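PDB 6HVG: alternansucrase from Leuconostoc mesenteroides, which belongs to glycoside hydrolase family 70 and joins a calcium-binding (beta/alpha)8-barrel region to repeats of the choline-binding and cell-wall-binding type. Local coordinates for residues I1079-Y1088 against L1145-W1156; Q1336-T1344 against T1371-F1380. All blocks are in the same frame, centred on the assembly; numbering follows the deposited sequence.

Interaction 1. Residues I1079-Y1088 against L1145-W1156; sequences ITSFELAPQY and LHKNGMQAIADW
Ser1081, Phe1082 and Glu1083 pair in parallel register with Gln1151, Ala1152 and Ile1153, the strand axes twisted by 29° and 4.5 Å apart at their closest. The ladder alternates as parallel strands do: Gln1151 N gives to Thr1080 O, Phe1082 N to Gln1151 O at 2.7 Å, and Ile1153 N to Phe1082 O at 2.9 Å. The next pair, Leu1084 N to Ile1153 O, is a weak bond. A long connection that ends in helix 1135-1147 links the strands, making a beta-alpha-beta crossover of the family barrel, and the helix closes in a Schellman motif with Gly1149 as C-prime residue.

Phe1082 and Ala1152 face that helix. With its CG anti to the backbone N (chi1 -158°), Phe1082 swings its ring across Leu1145 at about a right angle, Phe1082 CD2 standing 3.8 Å from Leu1145 CD2. Leu1084 CD1 rests on Ala1152 CB, and Ile1079 CG2 lies against Met1150 SD. Helix 1063-1075 covers this face through Ile1067 and Phe1074.

On the other face Ile1153 lies between Ser1081 and Glu1083, Ile1153 CG2 being 3.8 Å from Glu1083 CG. Water joins Ser1081 OG to Gln1151 OE1, while Gln1151 NE2 bonds to Asn652 O. Further along, Glu1083 OE2 and Asp1155 OD2 come within 4.4 Å, with a water lying between them, within reach of both. Pro1086 packs alongside Asp1155, Pro1086 CB to Asp1155 CB at 3.8 Å, and Tyr1088 turns its ring edge to the Asp1155 carbonyl.

Greasy packing against the helices thus backs one face of the sheet, whereas the other carries two buried carboxylates, each salt-bridged to an arginine from another barrel strand (Glu1083 to Arg823, Asp1155 to Arg619), which probably makes their closeness tolerable.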
loop_
_atom_site.group_PDB
_atom_site.type_symbol
_atom_site.label_atom_id
_atom_site.label_comp_id
_atom_site.label_asym_id
_atom_site.label_seq_id
_atom_site.Cartn_x
_atom_site.Cartn_y
_atom_site.Cartn_z
ATOM N N ILE A 1079 11.085 -2.694 -32.766
ATOM C CA ILE A 1079 9.850 -2.854 -32.039
ATOM C C ILE A 1079 8.870 -3.455 -33.012
ATOM O O ILE A 1079 8.687 -2.918 -34.094
ATOM C CB ILE A 1079 9.277 -1.521 -31.506
ATOM C CG1 ILE A 1079 9.967 -1.071 -30.223
ATOM C CG2 ILE A 1079 7.807 -1.686 -31.119
ATOM C CD1 ILE A 1079 11.464 -1.061 -30.244
ATOM N N THR A 1080 8.272 -4.579 -32.636
ATOM C CA THR A 1080 7.210 -5.181 -33.421
ATOM C C THR A 1080 5.827 -4.965 -32.805
ATOM O O THR A 1080 4.841 -5.119 -33.507
ATOM C CB THR A 1080 7.442 -6.683 -33.598
ATOM O OG1 THR A 1080 7.511 -7.315 -32.317
ATOM C CG2 THR A 1080 8.714 -6.918 -34.383
ATOM N N SER A 1081 5.761 -4.622 -31.510
ATOM C CA SER A 1081 4.510 -4.188 -30.857
ATOM C C SER A 1081 4.691 -3.009 -29.897
ATOM O O SER A 1081 5.610 -2.984 -29.095
ATOM C CB SER A 1081 3.865 -5.338 -30.109
ATOM O OG SER A 1081 2.534 -4.992 -29.754
ATOM N N PHE A 1082 3.793 -2.036 -29.990
ATOM C CA PHE A 1082 3.847 -0.821 -29.196
ATOM C C PHE A 1082 2.788 -0.892 -28.108
ATOM O O PHE A 1082 1.587 -0.890 -28.390
ATOM C CB PHE A 1082 3.586 0.394 -30.067
ATOM C CG PHE A 1082 4.125 1.686 -29.488
ATOM C CD1 PHE A 1082 3.468 2.325 -28.447
ATOM C CD2 PHE A 1082 5.278 2.261 -29.995
ATOM C CE1 PHE A 1082 3.964 3.497 -27.927
ATOM C CE2 PHE A 1082 5.774 3.439 -29.482
ATOM C CZ PHE A 1082 5.118 4.060 -28.453
ATOM N N GLU A 1083 3.227 -0.991 -26.862
ATOM C CA GLU A 1083 2.300 -1.013 -25.738
ATOM C C GLU A 1083 2.013 0.415 -25.373
ATOM O O GLU A 1083 2.871 1.110 -24.834
ATOM C CB GLU A 1083 2.876 -1.779 -24.543
ATOM C CG GLU A 1083 1.859 -2.096 -23.472
ATOM C CD GLU A 1083 2.496 -2.466 -22.141
ATOM O OE1 GLU A 1083 3.463 -3.265 -22.135
ATOM O OE2 GLU A 1083 2.036 -1.939 -21.091
ATOM N N LEU A 1084 0.802 0.857 -25.709
ATOM C CA LEU A 1084 0.327 2.216 -25.411
ATOM C C LEU A 1084 -0.287 2.249 -24.025
ATOM O O LEU A 1084 -0.873 1.271 -23.584
ATOM C CB LEU A 1084 -0.737 2.648 -26.425
ATOM C CG LEU A 1084 -0.269 2.879 -27.856
ATOM C CD1 LEU A 1084 -1.291 2.404 -28.847
ATOM C CD2 LEU A 1084 0.045 4.340 -28.110
ATOM N N ALA A 1085 -0.198 3.396 -23.372
ATOM C CA ALA A 1085 -0.858 3.612 -22.099
ATOM C C ALA A 1085 -2.361 3.342 -22.226
ATOM O O ALA A 1085 -2.898 3.318 -23.342
ATOM C CB ALA A 1085 -0.635 5.032 -21.632
ATOM N N PRO A 1086 -3.039 3.097 -21.087
ATOM C CA PRO A 1086 -4.491 2.969 -21.101
ATOM C C PRO A 1086 -5.120 4.290 -21.485
ATOM O O PRO A 1086 -4.806 5.326 -20.881
ATOM C CB PRO A 1086 -4.830 2.622 -19.657
ATOM C CG PRO A 1086 -3.674 3.148 -18.865
ATOM C CD PRO A 1086 -2.493 2.881 -19.742
ATOM N N GLN A 1087 -5.996 4.256 -22.487
ATOM C CA GLN A 1087 -6.472 5.480 -23.135
ATOM C C GLN A 1087 -7.772 6.026 -22.560
ATOM O O GLN A 1087 -8.383 6.942 -23.139
ATOM C CB GLN A 1087 -6.666 5.221 -24.620
ATOM C CG GLN A 1087 -5.391 4.827 -25.332
ATOM C CD GLN A 1087 -4.384 5.936 -25.322
ATOM O OE1 GLN A 1087 -4.696 7.050 -25.722
ATOM N NE2 GLN A 1087 -3.166 5.641 -24.873
ATOM N N TYR A 1088 -8.169 5.518 -21.397
ATOM C CA TYR A 1088 -9.506 5.793 -20.860
ATOM C C TYR A 1088 -9.497 7.135 -20.146
ATOM O O TYR A 1088 -8.479 7.540 -19.603
ATOM C CB TYR A 1088 -9.909 4.652 -19.951
ATOM C CG TYR A 1088 -9.529 3.333 -20.587
ATOM C CD1 TYR A 1088 -10.209 2.859 -21.694
ATOM C CD2 TYR A 1088 -8.449 2.589 -20.122
ATOM C CE1 TYR A 1088 -9.850 1.682 -22.299
ATOM C CE2 TYR A 1088 -8.097 1.402 -20.720
ATOM C CZ TYR A 1088 -8.802 0.959 -21.815
ATOM O OH TYR A 1088 -8.460 -0.207 -22.458
ATOM N N LEU A 1145 1.452 3.261 -36.619
ATOM C CA LEU A 1145 2.226 2.093 -36.189
ATOM C C LEU A 1145 2.040 0.940 -37.162
ATOM O O LEU A 1145 2.976 0.210 -37.402
ATOM C CB LEU A 1145 1.849 1.681 -34.775
ATOM C CG LEU A 1145 2.217 2.681 -33.685
ATOM C CD1 LEU A 1145 1.420 2.426 -32.422
ATOM C CD2 LEU A 1145 3.715 2.644 -33.399
ATOM N N HIS A 1146 0.850 0.792 -37.738
ATOM C CA HIS A 1146 0.626 -0.226 -38.770
ATOM C C HIS A 1146 1.343 0.096 -40.087
ATOM O O HIS A 1146 1.938 -0.781 -40.690
ATOM C CB HIS A 1146 -0.870 -0.427 -39.021
ATOM C CG HIS A 1146 -1.607 -0.981 -37.841
ATOM N ND1 HIS A 1146 -2.949 -0.755 -37.631
ATOM C CD2 HIS A 1146 -1.179 -1.730 -36.797
ATOM C CE1 HIS A 1146 -3.320 -1.366 -36.520
ATOM N NE2 HIS A 1146 -2.264 -1.958 -35.993
ATOM N N LYS A 1147 1.297 1.348 -40.516
ATOM C CA LYS A 1147 2.112 1.803 -41.642
ATOM C C LYS A 1147 3.622 1.495 -41.451
ATOM O O LYS A 1147 4.337 1.324 -42.435
ATOM C CB LYS A 1147 1.895 3.304 -41.901
ATOM C CG LYS A 1147 0.635 3.635 -42.694
ATOM C CD LYS A 1147 0.955 3.683 -44.198
ATOM C CE LYS A 1147 -0.250 4.011 -45.091
ATOM N NZ LYS A 1147 -1.080 2.815 -45.410
ATOM N N ASN A 1148 4.096 1.427 -40.206
ATOM C CA ASN A 1148 5.477 1.025 -39.914
ATOM C C ASN A 1148 5.607 -0.398 -39.350
ATOM O O ASN A 1148 6.615 -0.730 -38.698
ATOM C CB ASN A 1148 6.134 2.008 -38.955
ATOM C CG ASN A 1148 6.298 3.382 -39.551
ATOM O OD1 ASN A 1148 7.417 3.825 -39.831
ATOM N ND2 ASN A 1148 5.186 4.069 -39.741
ATOM N N GLY A 1149 4.609 -1.238 -39.633
ATOM C CA GLY A 1149 4.671 -2.675 -39.353
ATOM C C GLY A 1149 4.764 -3.036 -37.892
ATOM O O GLY A 1149 5.298 -4.073 -37.535
ATOM N N MET A 1150 4.224 -2.178 -37.041
ATOM C CA MET A 1150 4.153 -2.438 -35.603
ATOM C C MET A 1150 2.709 -2.623 -35.176
ATOM O O MET A 1150 1.803 -2.026 -35.746
ATOM C CB MET A 1150 4.729 -1.271 -34.824
ATOM C CG MET A 1150 6.237 -1.186 -34.884
ATOM S SD MET A 1150 6.877 0.206 -33.955
ATOM C CE MET A 1150 6.599 1.519 -35.130
ATOM N N GLN A 1151 2.516 -3.462 -34.170
ATOM C CA GLN A 1151 1.217 -3.673 -33.560
ATOM C C GLN A 1151 0.946 -2.684 -32.437
ATOM O O GLN A 1151 1.857 -2.107 -31.888
ATOM C CB GLN A 1151 1.134 -5.079 -32.984
ATOM C CG GLN A 1151 1.182 -6.217 -33.981
ATOM C CD GLN A 1151 1.197 -7.551 -33.279
ATOM O OE1 GLN A 1151 0.607 -7.713 -32.197
ATOM N NE2 GLN A 1151 1.863 -8.521 -33.878
ATOM N N ALA A 1152 -0.321 -2.512 -32.095
ATOM C CA ALA A 1152 -0.713 -1.646 -30.980
ATOM C C ALA A 1152 -1.414 -2.462 -29.900
ATOM O O ALA A 1152 -2.396 -3.195 -30.162
ATOM C CB ALA A 1152 -1.626 -0.519 -31.458
ATOM N N ILE A 1153 -0.914 -2.333 -28.679
ATOM C CA ILE A 1153 -1.474 -3.059 -27.533
ATOM C C ILE A 1153 -2.408 -2.172 -26.730
ATOM O O ILE A 1153 -2.045 -1.067 -26.327
ATOM C CB ILE A 1153 -0.367 -3.619 -26.614
ATOM C CG1 ILE A 1153 0.260 -4.856 -27.236
ATOM C CG2 ILE A 1153 -0.923 -4.013 -25.274
ATOM C CD1 ILE A 1153 1.605 -5.189 -26.632
ATOM N N ALA A 1154 -3.605 -2.685 -26.494
ATOM C CA ALA A 1154 -4.597 -2.028 -25.652
ATOM C C ALA A 1154 -4.448 -2.494 -24.219
ATOM O O ALA A 1154 -4.362 -3.683 -23.980
ATOM C CB ALA A 1154 -5.995 -2.380 -26.150
ATOM N N ASP A 1155 -4.428 -1.571 -23.266
ATOM C CA ASP A 1155 -4.415 -1.942 -21.845
ATOM C C ASP A 1155 -5.843 -2.276 -21.409
ATOM O O ASP A 1155 -6.691 -1.403 -21.326
ATOM C CB ASP A 1155 -3.830 -0.818 -20.970
ATOM C CG ASP A 1155 -2.931 -1.347 -19.855
ATOM O OD1 ASP A 1155 -3.227 -2.405 -19.297
ATOM O OD2 ASP A 1155 -1.917 -0.714 -19.532
ATOM N N TRP A 1156 -6.099 -3.553 -21.162
ATOM C CA TRP A 1156 -7.419 -4.034 -20.730
ATOM C C TRP A 1156 -7.458 -4.049 -19.195
ATOM O O TRP A 1156 -6.721 -4.811 -18.538
ATOM C CB TRP A 1156 -7.633 -5.440 -21.283
ATOM C CG TRP A 1156 -9.012 -5.961 -21.298
ATOM C CD1 TRP A 1156 -10.132 -5.295 -21.680
ATOM C CD2 TRP A 1156 -9.431 -7.304 -20.980
ATOM N NE1 TRP A 1156 -11.230 -6.129 -21.606
ATOM C CE2 TRP A 1156 -10.820 -7.369 -21.185
ATOM C CE3 TRP A 1156 -8.764 -8.453 -20.560
ATOM C CZ2 TRP A 1156 -11.554 -8.540 -20.986
ATOM C CZ3 TRP A 1156 -9.506 -9.630 -20.358
ATOM C CH2 TRP A 1156 -10.879 -9.658 -20.569
HETATM O O HOH W 1 0.154 -6.478 -30.044
HETATM O O HOH W 2 -0.102 -0.442 -21.533
HETATM O O HOH W 3 -5.111 1.345 -24.219
#

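Interaction 2. Residues Q1336-T1344 against T1371-F1380; sequences QQGENPIRT and TDNSGNVYYF
Thr1371 meets Pro1341 through its backbone: Thr1371 O lies 3.8 Å from Pro1341 CG, and that same oxygen accepts a hydrogen bond from Tyr1357 on the neighbouring hairpin.

Next comes Asp1372, first residue of a type I turn that closes at Gly1375. Its CG sits between the backbone N and the carbonyl carbon (chi1 78°), which keeps the carboxylate within its own turn, weakly bonded to Asn1376, and leaves CB to do the touching. Asp1372 CB is 3.7 Å from Asn1340 OD1 and 4.1 Å from Ile1342 CD1. Asn1340 OD1 is engaged as well by Ile1342 N at 2.9 Å, the donor standing above the carbonyl plane, in an Asx turn that leads into strand 1342-1345.

Asn1373 leans over the backbone of Glu1339 and Asn1340, its side chain crossing that of Asn1340 at about a right angle.

The chain then turns back along strand 1377-1380, where Tyr1378 offers a ring face to Ile1342. Ile1342 CD1 stands 3.7 Å from the centroid of the Tyr1378 ring, 23° off the normal, in a CH-pi contact. Ile1342 reaches it with an extended branch (chi2 167°). Phe1380 comes to the same isoleucine by its ring edge, Phe1380 CZ being 4.0 Å from Ile1342 CG1, and also meets the ring of Tyr1357.

Two successive beta-hairpins, the second within a putative cell-wall-binding repeat, are joined here largely through Ile1342, set among aromatic rings, with Asn1340 and Asn1373 meeting at the rim. The contact is built mainly on van der Waals and CH-pi packing, while Asp1372 and Asn1340 shape their own turns.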
loop_
_atom_site.group_PDB
_atom_site.type_symbol
_atom_site.label_atom_id
_atom_site.label_comp_id
_atom_site.label_asym_id
_atom_site.label_seq_id
_atom_site.Cartn_x
_atom_site.Cartn_y
_atom_site.Cartn_z
ATOM N N GLN A 1336 -28.431 -11.919 39.824
ATOM C CA GLN A 1336 -29.255 -12.161 41.002
ATOM C C GLN A 1336 -28.322 -12.641 42.099
ATOM O O GLN A 1336 -27.213 -13.057 41.807
ATOM C CB GLN A 1336 -30.308 -13.215 40.684
ATOM C CG GLN A 1336 -31.134 -12.896 39.435
ATOM C CD GLN A 1336 -31.957 -11.613 39.577
ATOM O OE1 GLN A 1336 -32.493 -11.311 40.651
ATOM N NE2 GLN A 1336 -32.052 -10.844 38.490
ATOM N N GLN A 1337 -28.750 -12.571 43.361
ATOM C CA GLN A 1337 -27.913 -13.039 44.486
ATOM C C GLN A 1337 -27.704 -14.566 44.423
ATOM O O GLN A 1337 -28.635 -15.312 44.110
ATOM C CB GLN A 1337 -28.521 -12.636 45.836
ATOM N N GLY A 1338 -26.471 -15.005 44.685
ATOM C CA GLY A 1338 -26.085 -16.431 44.683
ATOM C C GLY A 1338 -26.109 -17.155 43.351
ATOM O O GLY A 1338 -25.983 -18.380 43.312
ATOM N N GLU A 1339 -26.229 -16.397 42.261
ATOM C CA GLU A 1339 -26.348 -16.938 40.894
ATOM C C GLU A 1339 -25.198 -16.388 40.062
ATOM O O GLU A 1339 -24.614 -15.360 40.426
ATOM C CB GLU A 1339 -27.665 -16.539 40.236
ATOM C CG GLU A 1339 -28.851 -17.424 40.565
ATOM C CD GLU A 1339 -30.088 -17.065 39.749
ATOM O OE1 GLU A 1339 -30.007 -16.215 38.823
ATOM O OE2 GLU A 1339 -31.162 -17.613 40.061
ATOM N N ASN A 1340 -24.875 -17.067 38.950
ATOM C CA ASN A 1340 -23.751 -16.674 38.095
ATOM C C ASN A 1340 -24.019 -15.371 37.351
ATOM O O ASN A 1340 -24.989 -15.279 36.606
ATOM C CB ASN A 1340 -23.418 -17.780 37.076
ATOM C CG ASN A 1340 -21.993 -17.688 36.558
ATOM O OD1 ASN A 1340 -21.431 -16.609 36.444
ATOM N ND2 ASN A 1340 -21.420 -18.810 36.203
ATOM N N PRO A 1341 -23.165 -14.354 37.557
ATOM C CA PRO A 1341 -23.322 -13.092 36.835
ATOM C C PRO A 1341 -22.946 -13.183 35.373
ATOM O O PRO A 1341 -23.358 -12.331 34.595
ATOM C CB PRO A 1341 -22.381 -12.129 37.573
ATOM C CG PRO A 1341 -21.429 -12.990 38.331
ATOM C CD PRO A 1341 -22.151 -14.256 38.623
ATOM N N ILE A 1342 -22.180 -14.200 34.993
ATOM C CA ILE A 1342 -21.764 -14.375 33.603
ATOM C C ILE A 1342 -22.917 -14.899 32.776
ATOM O O ILE A 1342 -23.485 -15.926 33.098
ATOM C CB ILE A 1342 -20.611 -15.390 33.486
ATOM C CG1 ILE A 1342 -19.367 -14.897 34.239
ATOM C CG2 ILE A 1342 -20.249 -15.637 32.041
ATOM C CD1 ILE A 1342 -18.301 -15.962 34.439
ATOM N N ARG A 1343 -23.236 -14.204 31.697
ATOM C CA ARG A 1343 -24.312 -14.612 30.817
ATOM C C ARG A 1343 -23.832 -14.679 29.390
ATOM O O ARG A 1343 -23.077 -13.828 28.934
ATOM C CB ARG A 1343 -25.491 -13.635 30.892
ATOM C CG ARG A 1343 -26.808 -14.169 30.271
ATOM C CD ARG A 1343 -27.792 -13.044 30.095
ATOM N NE ARG A 1343 -29.149 -13.391 29.663
ATOM C CZ ARG A 1343 -29.526 -13.515 28.398
ATOM N NH1 ARG A 1343 -28.654 -13.450 27.404
ATOM N NH2 ARG A 1343 -30.786 -13.753 28.123
ATOM N N THR A 1344 -24.301 -15.704 28.689
ATOM C CA THR A 1344 -24.056 -15.878 27.269
ATOM C C THR A 1344 -25.109 -15.119 26.519
ATOM O O THR A 1344 -26.275 -15.358 26.711
ATOM C CB THR A 1344 -24.160 -17.357 26.895
ATOM O OG1 THR A 1344 -23.113 -18.072 27.554
ATOM C CG2 THR A 1344 -24.054 -17.561 25.399
ATOM N N THR A 1371 -15.434 -12.337 39.155
ATOM C CA THR A 1371 -15.558 -13.613 39.861
ATOM C C THR A 1371 -16.962 -14.158 39.674
ATOM O O THR A 1371 -17.920 -13.407 39.771
ATOM C CB THR A 1371 -15.292 -13.460 41.373
ATOM O OG1 THR A 1371 -14.109 -12.679 41.569
ATOM C CG2 THR A 1371 -15.078 -14.817 42.024
ATOM N N ASP A 1372 -17.073 -15.460 39.402
ATOM C CA ASP A 1372 -18.372 -16.127 39.321
ATOM C C ASP A 1372 -18.833 -16.543 40.716
ATOM O O ASP A 1372 -18.144 -16.284 41.699
ATOM C CB ASP A 1372 -18.355 -17.304 38.316
ATOM C CG ASP A 1372 -17.697 -18.561 38.865
ATOM O OD1 ASP A 1372 -16.635 -18.477 39.523
ATOM O OD2 ASP A 1372 -18.215 -19.656 38.596
ATOM N N ASN A 1373 -20.008 -17.153 40.801
ATOM C CA ASN A 1373 -20.566 -17.596 42.102
ATOM C C ASN A 1373 -19.699 -18.645 42.821
ATOM O O ASN A 1373 -19.730 -18.747 44.028
ATOM C CB ASN A 1373 -21.997 -18.140 41.939
ATOM C CG ASN A 1373 -22.158 -19.081 40.723
ATOM O OD1 ASN A 1373 -21.224 -19.316 39.937
ATOM N ND2 ASN A 1373 -23.373 -19.568 40.532
ATOM N N SER A 1374 -18.911 -19.399 42.061
ATOM C CA SER A 1374 -18.106 -20.487 42.592
ATOM C C SER A 1374 -16.639 -20.097 42.878
ATOM O O SER A 1374 -15.842 -20.954 43.224
ATOM C CB SER A 1374 -18.129 -21.664 41.607
ATOM O OG SER A 1374 -19.417 -21.853 41.069
ATOM N N GLY A 1375 -16.262 -18.831 42.719
ATOM C CA GLY A 1375 -14.887 -18.401 43.038
ATOM C C GLY A 1375 -13.875 -18.395 41.896
ATOM O O GLY A 1375 -12.757 -17.939 42.085
ATOM N N ASN A 1376 -14.274 -18.839 40.710
ATOM C CA ASN A 1376 -13.417 -18.783 39.524
ATOM C C ASN A 1376 -13.316 -17.369 38.944
ATOM O O ASN A 1376 -14.313 -16.678 38.819
ATOM C CB ASN A 1376 -13.954 -19.696 38.408
ATOM C CG ASN A 1376 -14.117 -21.128 38.851
ATOM O OD1 ASN A 1376 -13.144 -21.856 38.928
ATOM N ND2 ASN A 1376 -15.344 -21.542 39.134
ATOM N N VAL A 1377 -12.120 -16.958 38.536
ATOM C CA VAL A 1377 -11.926 -15.617 37.999
ATOM C C VAL A 1377 -11.820 -15.668 36.485
ATOM O O VAL A 1377 -11.139 -16.521 35.938
ATOM C CB VAL A 1377 -10.684 -14.915 38.599
ATOM C CG1 VAL A 1377 -10.573 -13.508 38.046
ATOM C CG2 VAL A 1377 -10.796 -14.874 40.122
ATOM N N TYR A 1378 -12.527 -14.755 35.817
ATOM C CA TYR A 1378 -12.491 -14.606 34.364
ATOM C C TYR A 1378 -12.091 -13.165 34.040
ATOM O O TYR A 1378 -12.113 -12.312 34.926
ATOM C CB TYR A 1378 -13.865 -14.902 33.767
ATOM C CG TYR A 1378 -14.413 -16.285 34.058
ATOM C CD1 TYR A 1378 -14.988 -16.598 35.280
ATOM C CD2 TYR A 1378 -14.371 -17.289 33.077
ATOM C CE1 TYR A 1378 -15.489 -17.873 35.525
ATOM C CE2 TYR A 1378 -14.871 -18.557 33.314
ATOM C CZ TYR A 1378 -15.436 -18.846 34.529
ATOM O OH TYR A 1378 -15.937 -20.102 34.741
ATOM N N TYR A 1379 -11.713 -12.894 32.791
ATOM C CA TYR A 1379 -11.436 -11.529 32.359
ATOM C C TYR A 1379 -12.331 -11.143 31.189
ATOM O O TYR A 1379 -12.659 -11.968 30.349
ATOM C CB TYR A 1379 -9.964 -11.358 31.944
ATOM C CG TYR A 1379 -9.597 -9.963 31.419
ATOM C CD1 TYR A 1379 -9.654 -9.658 30.071
ATOM C CD2 TYR A 1379 -9.194 -8.951 32.289
ATOM C CE1 TYR A 1379 -9.322 -8.394 29.600
ATOM C CE2 TYR A 1379 -8.862 -7.682 31.822
ATOM C CZ TYR A 1379 -8.923 -7.418 30.480
ATOM O OH TYR A 1379 -8.624 -6.153 30.026
ATOM N N PHE A 1380 -12.698 -9.861 31.146
ATOM C CA PHE A 1380 -13.602 -9.343 30.135
ATOM C C PHE A 1380 -12.970 -8.133 29.452
ATOM O O PHE A 1380 -12.478 -7.220 30.136
ATOM C CB PHE A 1380 -14.956 -9.013 30.802
ATOM C CG PHE A 1380 -15.571 -10.202 31.477
ATOM C CD1 PHE A 1380 -16.410 -11.042 30.784
ATOM C CD2 PHE A 1380 -15.267 -10.512 32.791
ATOM C CE1 PHE A 1380 -16.949 -12.157 31.394
ATOM C CE2 PHE A 1380 -15.809 -11.633 33.415
ATOM C CZ PHE A 1380 -16.645 -12.456 32.710
#

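Both contacts lie in one chain, on opposite sides of its centre, with nearest atoms about 48 Å apart and no shared residues. Interaction 1 is largely buried and ties adjacent parallel strands of the family 70 barrel to each other and to a helix; interaction 2 is partly exposed and joins separate antiparallel hairpins near the C-terminal end, with no helix between its segments. The chemistry follows the place. In the barrel, backbone hydrogen bonds carry the pairing, and buried charges come with arginines and water. In the hairpin region, side-chain packing on aromatic rings does most of the joining, over an interface less than half as large, 337 against 734 Å².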